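Local coordinates for protein acetyltransferase (Vibrio fischeri, PDB 3JVN) that probably transfers an acyl group, most likely acetyl from acetyl-CoA, as a member of the GNAT acetyltransferase family, at residues A[114-117]-A[118-121]; A[44-47]-A[48-51]; A[96-99]-A[100-103]. All coordinates share one frame; numbering follows the deposited sequence.

Interaction 1 of 3, residues A[114-117]-A[118-121]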
loop_
_atom_site.group_PDB
_atom_site.type_symbol
_atom_site.label_atom_id
_atom_site.label_comp_id
_atom_site.label_asym_id
_atom_site.label_seq_id
_atom_site.Cartn_x
_atom_site.Cartn_y
_atom_site.Cartn_z
ATOM N N GLU A 114 6.377 11.336 10.806
ATOM C CA GLU A 114 5.454 10.332 11.335
ATOM C C GLU A 114 4.432 10.995 12.262
ATOM O O GLU A 114 3.308 10.524 12.397
ATOM C CB GLU A 114 6.211 9.256 12.115
ATOM C CG GLU A 114 7.229 8.457 11.314
ATOM C CD GLU A 114 7.981 7.447 12.179
ATOM O OE1 GLU A 114 8.931 6.806 11.678
ATOM O OE2 GLU A 114 7.621 7.299 13.366
ATOM N N GLN A 115 4.822 12.088 12.902
ATOM C CA GLN A 115 3.903 12.780 13.787
ATOM C C GLN A 115 2.701 13.234 12.973
ATOM O O GLN A 115 1.563 12.919 13.311
ATOM C CB GLN A 115 4.592 13.982 14.415
ATOM C CG GLN A 115 3.785 14.684 15.482
ATOM C CD GLN A 115 4.438 15.991 15.900
ATOM O OE1 GLN A 115 4.420 16.968 15.150
ATOM N NE2 GLN A 115 5.034 16.010 17.091
ATOM N N GLU A 116 2.963 13.977 11.899
ATOM C CA GLU A 116 1.905 14.472 11.021
ATOM C C GLU A 116 1.162 13.322 10.349
ATOM O O GLU A 116 -0.053 13.380 10.147
ATOM C CB GLU A 116 2.495 15.394 9.959
ATOM C CG GLU A 116 2.567 16.844 10.399
ATOM C CD GLU A 116 1.243 17.564 10.250
ATOM O OE1 GLU A 116 0.850 17.854 9.100
ATOM O OE2 GLU A 116 0.587 17.827 11.279
ATOM N N LEU A 117 1.901 12.277 10.001
ATOM C CA LEU A 117 1.312 11.111 9.370
ATOM C C LEU A 117 0.307 10.448 10.299
ATOM O O LEU A 117 -0.844 10.235 9.924
ATOM C CB LEU A 117 2.414 10.124 9.013
ATOM C CG LEU A 117 2.549 9.902 7.511
ATOM C CD1 LEU A 117 2.364 11.224 6.754
ATOM C CD2 LEU A 117 3.913 9.296 7.225
ATOM N N LYS A 118 0.767 10.123 11.509
ATOM C CA LYS A 118 -0.046 9.479 12.530
ATOM C C LYS A 118 -1.322 10.239 12.830
ATOM O O LYS A 118 -2.409 9.653 12.886
ATOM C CB LYS A 118 0.739 9.330 13.835
ATOM C CG LYS A 118 1.400 7.963 14.037
ATOM C CD LYS A 118 2.825 7.893 13.489
ATOM C CE LYS A 118 3.836 8.524 14.448
ATOM N NZ LYS A 118 3.888 7.814 15.765
ATOM N N ASP A 119 -1.208 11.546 13.037
ATOM C CA ASP A 119 -2.409 12.298 13.340
ATOM C C ASP A 119 -3.281 12.551 12.106
ATOM O O ASP A 119 -4.340 13.156 12.210
ATOM C CB ASP A 119 -2.052 13.584 14.110
ATOM C CG ASP A 119 -1.210 14.528 13.310
ATOM O OD1 ASP A 119 -0.564 15.409 13.918
ATOM O OD2 ASP A 119 -1.206 14.392 12.071
ATOM N N TYR A 120 -2.836 12.066 10.945
ATOM C CA TYR A 120 -3.611 12.182 9.703
ATOM C C TYR A 120 -4.232 10.820 9.382
ATOM O O TYR A 120 -4.711 10.579 8.267
ATOM C CB TYR A 120 -2.743 12.602 8.512
ATOM C CG TYR A 120 -2.859 14.065 8.177
ATOM C CD1 TYR A 120 -2.079 15.007 8.837
ATOM C CD2 TYR A 120 -3.811 14.516 7.256
ATOM C CE1 TYR A 120 -2.242 16.366 8.608
ATOM C CE2 TYR A 120 -3.992 15.877 7.007
ATOM C CZ TYR A 120 -3.198 16.798 7.694
ATOM O OH TYR A 120 -3.363 18.146 7.456
ATOM N N GLY A 121 -4.191 9.925 10.363
ATOM C CA GLY A 121 -4.741 8.593 10.199
ATOM C C GLY A 121 -4.210 7.757 9.044
ATOM O O GLY A 121 -4.993 7.110 8.349
#
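The side chain of E116 bends at its second torsion (chi2 -81°), which brings its carboxylate alongside the ring of Y120. Both side chains point the same way, with OE1 of E116 3.5 Å from CE1 of Y120 and the two planes 77° apart. D119 has CG between its own backbone N and carbonyl carbon (chi1 64°), so its carboxylate swings back over the last turn of the helix and OD1 of D119 stands 3.8 Å from OE2 of E116. Two acids this close would tend to raise each other's pKa. Farther back, the much-bent chain of K118 runs beside E114, its NZ 4.5 Å from E114 OE2: too long for a salt bridge and at most a weak attraction, since the placing of the lysine chain is doubtful.

Backbone bonds mark the helix running out. D119 N donates to Q115 O at 3.1 Å, the usual helical step, whereas Y120 N reaches back only three residues, to L117 O at 2.9 Å. The last helical residue opens a type I turn, K118 to G121, and glycine suits its last place, where phi is positive. Leucine suits the buried position 117, which faces M57 and A89, while the Y120 ring meets F75. This is the C-terminal end of the connecting helix in the beta-alpha-beta crossover from strand 86-96 to its parallel neighbour 124-127, a core element of the GNAT fold.

Interaction 2 of 3, residues A[44-47]-A[48-51]; sequences EKSI and ARYL
A48 and S46 meet where helix 47-52 begins: A48 N donates to S46 OG at 2.8 Å, a bent bond of 132°, and the small methyl of A48 fits close beside the hydroxyl while also touching L13 of helix 13-30. The next residue uses the same acceptor in a longer but straighter bond, R49 N reaching S46 OG at 3.2 Å with an angle of 162°. S46 can serve both because OG lies anti to its backbone N (chi1 162°), which turns the oxygen toward the N-H groups of the first turn. CB of R49 rests 3.9 Å from CB of S46, and the rest of the arginine extends away. Y50 starts the regular helical pattern, its N bonding to S46 O at 2.8 Å, though the position of that oxygen is less certain. Its ring leaves the cap for the sheet, where the side chain touches T72 and H74, and its OH is satisfied by D92. L51 N then bonds to I47 O at 2.9 Å, and its leucine side chain packs on L13 and V58. Serine is thus an apt N-cap: one short side chain accepts two N-H groups that the first turn cannot pair internally, and its oxygen would also favourably face the positive end of the helix dipole.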
loop_
_atom_site.group_PDB
_atom_site.type_symbol
_atom_site.label_atom_id
_atom_site.label_comp_id
_atom_site.label_asym_id
_atom_site.label_seq_id
_atom_site.Cartn_x
_atom_site.Cartn_y
_atom_site.Cartn_z
ATOM N N GLU A 44 11.650 14.684 -12.313
ATOM C CA GLU A 44 10.538 14.497 -11.387
ATOM C C GLU A 44 9.832 15.842 -11.170
ATOM O O GLU A 44 10.007 16.774 -11.964
ATOM C CB GLU A 44 11.058 13.948 -10.054
ATOM C CG GLU A 44 10.035 13.149 -9.266
ATOM C CD GLU A 44 9.329 12.102 -10.126
ATOM O OE1 GLU A 44 8.230 12.410 -10.647
ATOM O OE2 GLU A 44 9.879 10.984 -10.295
ATOM N N LYS A 45 9.053 15.948 -10.092
ATOM C CA LYS A 45 8.327 17.181 -9.750
ATOM C C LYS A 45 9.126 18.162 -8.882
ATOM O O LYS A 45 9.619 17.805 -7.807
ATOM C CB LYS A 45 7.018 16.852 -9.017
ATOM C CG LYS A 45 5.829 16.494 -9.905
ATOM C CD LYS A 45 6.076 15.262 -10.762
ATOM C CE LYS A 45 6.675 15.650 -12.103
ATOM N NZ LYS A 45 6.883 14.484 -13.017
ATOM N N SER A 46 9.221 19.403 -9.355
ATOM C CA SER A 46 9.937 20.469 -8.660
ATOM C C SER A 46 9.827 20.451 -7.137
ATOM O O SER A 46 8.782 20.113 -6.572
ATOM C CB SER A 46 9.457 21.832 -9.159
ATOM O OG SER A 46 9.810 22.836 -8.234
ATOM N N ILE A 47 10.914 20.828 -6.474
ATOM C CA ILE A 47 10.915 20.876 -5.021
ATOM C C ILE A 47 10.006 22.026 -4.574
ATOM O O ILE A 47 9.405 21.971 -3.504
ATOM C CB ILE A 47 12.361 21.062 -4.464
ATOM C CG1 ILE A 47 12.331 21.261 -2.942
ATOM C CG2 ILE A 47 13.032 22.242 -5.146
ATOM C CD1 ILE A 47 11.659 20.149 -2.174
ATOM N N ALA A 48 9.898 23.058 -5.411
ATOM C CA ALA A 48 9.053 24.212 -5.110
ATOM C C ALA A 48 7.581 23.805 -5.223
ATOM O O ALA A 48 6.804 23.979 -4.278
ATOM C CB ALA A 48 9.358 25.353 -6.065
ATOM N N ARG A 49 7.204 23.270 -6.386
ATOM C CA ARG A 49 5.838 22.805 -6.628
ATOM C C ARG A 49 5.493 21.768 -5.567
ATOM O O ARG A 49 4.361 21.699 -5.069
ATOM C CB ARG A 49 5.727 22.138 -8.003
ATOM C CG ARG A 49 5.571 23.077 -9.182
ATOM C CD ARG A 49 5.377 22.249 -10.444
ATOM N NE ARG A 49 4.988 23.053 -11.599
ATOM C CZ ARG A 49 4.615 22.538 -12.771
ATOM N NH1 ARG A 49 4.277 23.338 -13.776
ATOM N NH2 ARG A 49 4.572 21.217 -12.944
ATOM N N TYR A 50 6.489 20.945 -5.247
ATOM C CA TYR A 50 6.343 19.898 -4.245
ATOM C C TYR A 50 5.974 20.523 -2.911
ATOM O O TYR A 50 5.040 20.096 -2.240
ATOM C CB TYR A 50 7.659 19.137 -4.089
ATOM C CG TYR A 50 7.531 17.846 -3.306
ATOM C CD1 TYR A 50 7.453 17.851 -1.905
ATOM C CD2 TYR A 50 7.458 16.618 -3.971
ATOM C CE1 TYR A 50 7.300 16.658 -1.187
ATOM C CE2 TYR A 50 7.302 15.433 -3.275
ATOM C CZ TYR A 50 7.227 15.456 -1.883
ATOM O OH TYR A 50 7.088 14.267 -1.207
ATOM N N LEU A 51 6.718 21.547 -2.530
ATOM C CA LEU A 51 6.474 22.216 -1.275
ATOM C C LEU A 51 5.078 22.852 -1.235
ATOM O O LEU A 51 4.419 22.849 -0.197
ATOM C CB LEU A 51 7.559 23.269 -1.070
ATOM C CG LEU A 51 7.809 23.839 0.326
ATOM C CD1 LEU A 51 8.969 24.813 0.202
ATOM C CD2 LEU A 51 6.577 24.551 0.890
#

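Interaction 3 of 3, residues A[96-99]-A[100-103]; sequences IEKE and YRRE
Two hydrogen bonds fold R101 and Y100 back onto the residues before them. NH1 of R101 donates to I96 O, which lies at the edge of the guanidinium near its plane; the modelled 2.4 Å is very short, a length of doubtful precision. Y100 N donates to E97 O at 2.7 Å, closing a tight turn over K98 and E99. Arginine suits its place because its long chain, bent at chi2 (105°) and chi3, can curl back to the end of strand 86-96.

Packing comes next. The aliphatic stem of K98 crosses the R101 guanidinium obliquely, its CG over one face. The E99 carboxylate runs alongside the Y100 ring, the planes 26° apart. CG2 of I96 lies 4.0 Å from CB of Y100, whose side chain also touches I68 and M63.

As for charge, K98 NZ stands 4.4 Å from R101 NH2, a like pair that E26 probably offsets, since it makes a weak, long ion pair with R101 NH1.

The sequence running from R101 into helix 105-118 fits the R-x-x-G-x-A pattern of GNAT enzymes, so this turn leads into what is probably the loop that binds the pyrophosphate of acetyl-CoA, as in relatives.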
loop_
_atom_site.group_PDB
_atom_site.type_symbol
_atom_site.label_atom_id
_atom_site.label_comp_id
_atom_site.label_asym_id
_atom_site.label_seq_id
_atom_site.Cartn_x
_atom_site.Cartn_y
_atom_site.Cartn_z
ATOM N N ILE A 96 21.225 14.371 4.782
ATOM C CA ILE A 96 21.936 15.001 5.890
ATOM C C ILE A 96 23.359 15.334 5.457
ATOM O O ILE A 96 24.019 14.540 4.790
ATOM C CB ILE A 96 22.029 14.083 7.141
ATOM C CG1 ILE A 96 20.676 13.426 7.433
ATOM C CG2 ILE A 96 22.463 14.906 8.348
ATOM C CD1 ILE A 96 20.516 12.052 6.787
ATOM N N GLU A 97 23.827 16.519 5.826
ATOM C CA GLU A 97 25.177 16.930 5.480
ATOM C C GLU A 97 26.122 15.890 6.039
ATOM O O GLU A 97 25.945 15.441 7.174
ATOM C CB GLU A 97 25.484 18.284 6.094
ATOM C CG GLU A 97 24.624 19.402 5.546
ATOM C CD GLU A 97 25.019 19.796 4.139
ATOM O OE1 GLU A 97 24.581 20.876 3.682
ATOM O OE2 GLU A 97 25.758 19.024 3.485
ATOM N N LYS A 98 27.121 15.512 5.242
ATOM C CA LYS A 98 28.103 14.501 5.642
ATOM C C LYS A 98 28.788 14.909 6.948
ATOM O O LYS A 98 29.337 14.075 7.668
ATOM C CB LYS A 98 29.141 14.297 4.520
ATOM C CG LYS A 98 28.531 13.807 3.184
ATOM C CD LYS A 98 29.555 13.144 2.232
ATOM C CE LYS A 98 30.123 11.830 2.819
ATOM N NZ LYS A 98 31.130 11.079 1.969
ATOM N N GLU A 99 28.715 16.196 7.266
ATOM C CA GLU A 99 29.323 16.722 8.478
ATOM C C GLU A 99 28.398 16.584 9.692
ATOM O O GLU A 99 28.838 16.726 10.835
ATOM C CB GLU A 99 29.678 18.189 8.260
ATOM C CG GLU A 99 30.463 18.817 9.387
ATOM C CD GLU A 99 30.403 20.322 9.346
ATOM O OE1 GLU A 99 30.802 20.897 8.311
ATOM O OE2 GLU A 99 29.948 20.923 10.342
ATOM N N TYR A 100 27.122 16.301 9.447
ATOM C CA TYR A 100 26.160 16.170 10.536
ATOM C C TYR A 100 25.518 14.792 10.709
ATOM O O TYR A 100 24.583 14.631 11.503
ATOM C CB TYR A 100 25.073 17.232 10.378
ATOM C CG TYR A 100 25.545 18.622 10.731
ATOM C CD1 TYR A 100 25.317 19.154 11.998
ATOM C CD2 TYR A 100 26.248 19.397 9.806
ATOM C CE1 TYR A 100 25.777 20.426 12.339
ATOM C CE2 TYR A 100 26.715 20.669 10.137
ATOM C CZ TYR A 100 26.474 21.173 11.406
ATOM O OH TYR A 100 26.932 22.424 11.744
ATOM N N ARG A 101 26.007 13.799 9.975
ATOM C CA ARG A 101 25.461 12.453 10.103
ATOM C C ARG A 101 25.935 11.843 11.422
ATOM O O ARG A 101 26.784 12.418 12.106
ATOM C CB ARG A 101 25.895 11.577 8.922
ATOM C CG ARG A 101 24.900 11.582 7.776
ATOM C CD ARG A 101 25.361 12.409 6.587
ATOM N NE ARG A 101 26.165 11.637 5.645
ATOM C CZ ARG A 101 26.274 11.934 4.354
ATOM N NH1 ARG A 101 25.631 12.983 3.861
ATOM N NH2 ARG A 101 27.022 11.186 3.548
ATOM N N ARG A 102 25.387 10.685 11.782
ATOM C CA ARG A 102 25.767 10.028 13.030
ATOM C C ARG A 102 25.479 10.945 14.218
ATOM O O ARG A 102 26.224 10.960 15.199
ATOM C CB ARG A 102 27.259 9.675 13.013
ATOM C CG ARG A 102 27.592 8.305 12.443
ATOM C CD ARG A 102 27.552 7.237 13.532
ATOM N NE ARG A 102 26.261 7.195 14.218
ATOM C CZ ARG A 102 25.974 6.387 15.235
ATOM N NH1 ARG A 102 26.885 5.541 15.702
ATOM N NH2 ARG A 102 24.768 6.426 15.786
ATOM N N GLU A 103 24.395 11.711 14.131
ATOM C CA GLU A 103 24.038 12.630 15.207
ATOM C C GLU A 103 22.550 12.562 15.559
ATOM O O GLU A 103 22.046 13.382 16.330
ATOM C CB GLU A 103 24.436 14.054 14.808
ATOM C CG GLU A 103 24.342 15.092 15.917
ATOM C CD GLU A 103 25.175 16.319 15.612
ATOM O OE1 GLU A 103 25.172 17.270 16.425
ATOM O OE2 GLU A 103 25.842 16.327 14.553
#

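Along the chain the order is interaction 2, interaction 3, interaction 1, all within the GNAT region, and none touches another. The centres of interactions 1 and 2 lie about 22 Å apart. Those of interactions 2 and 3 are about 24 Å apart, and those of interactions 1 and 3 about 26 Å. Interactions 3 and 1 bracket helix 105-118, one in the loop leading into it from strand 86-96, the other at its far end. That helix packs on M57 and Y59, whereas helix 47-52 of interaction 2 rests on C56 and V58: alternate residues of strand 56-62, hence opposite faces of the central sheet. The contacts thus lie at helix ends and in a loop around a sheet flanked by helices, with the probable cofactor loop near interaction 3.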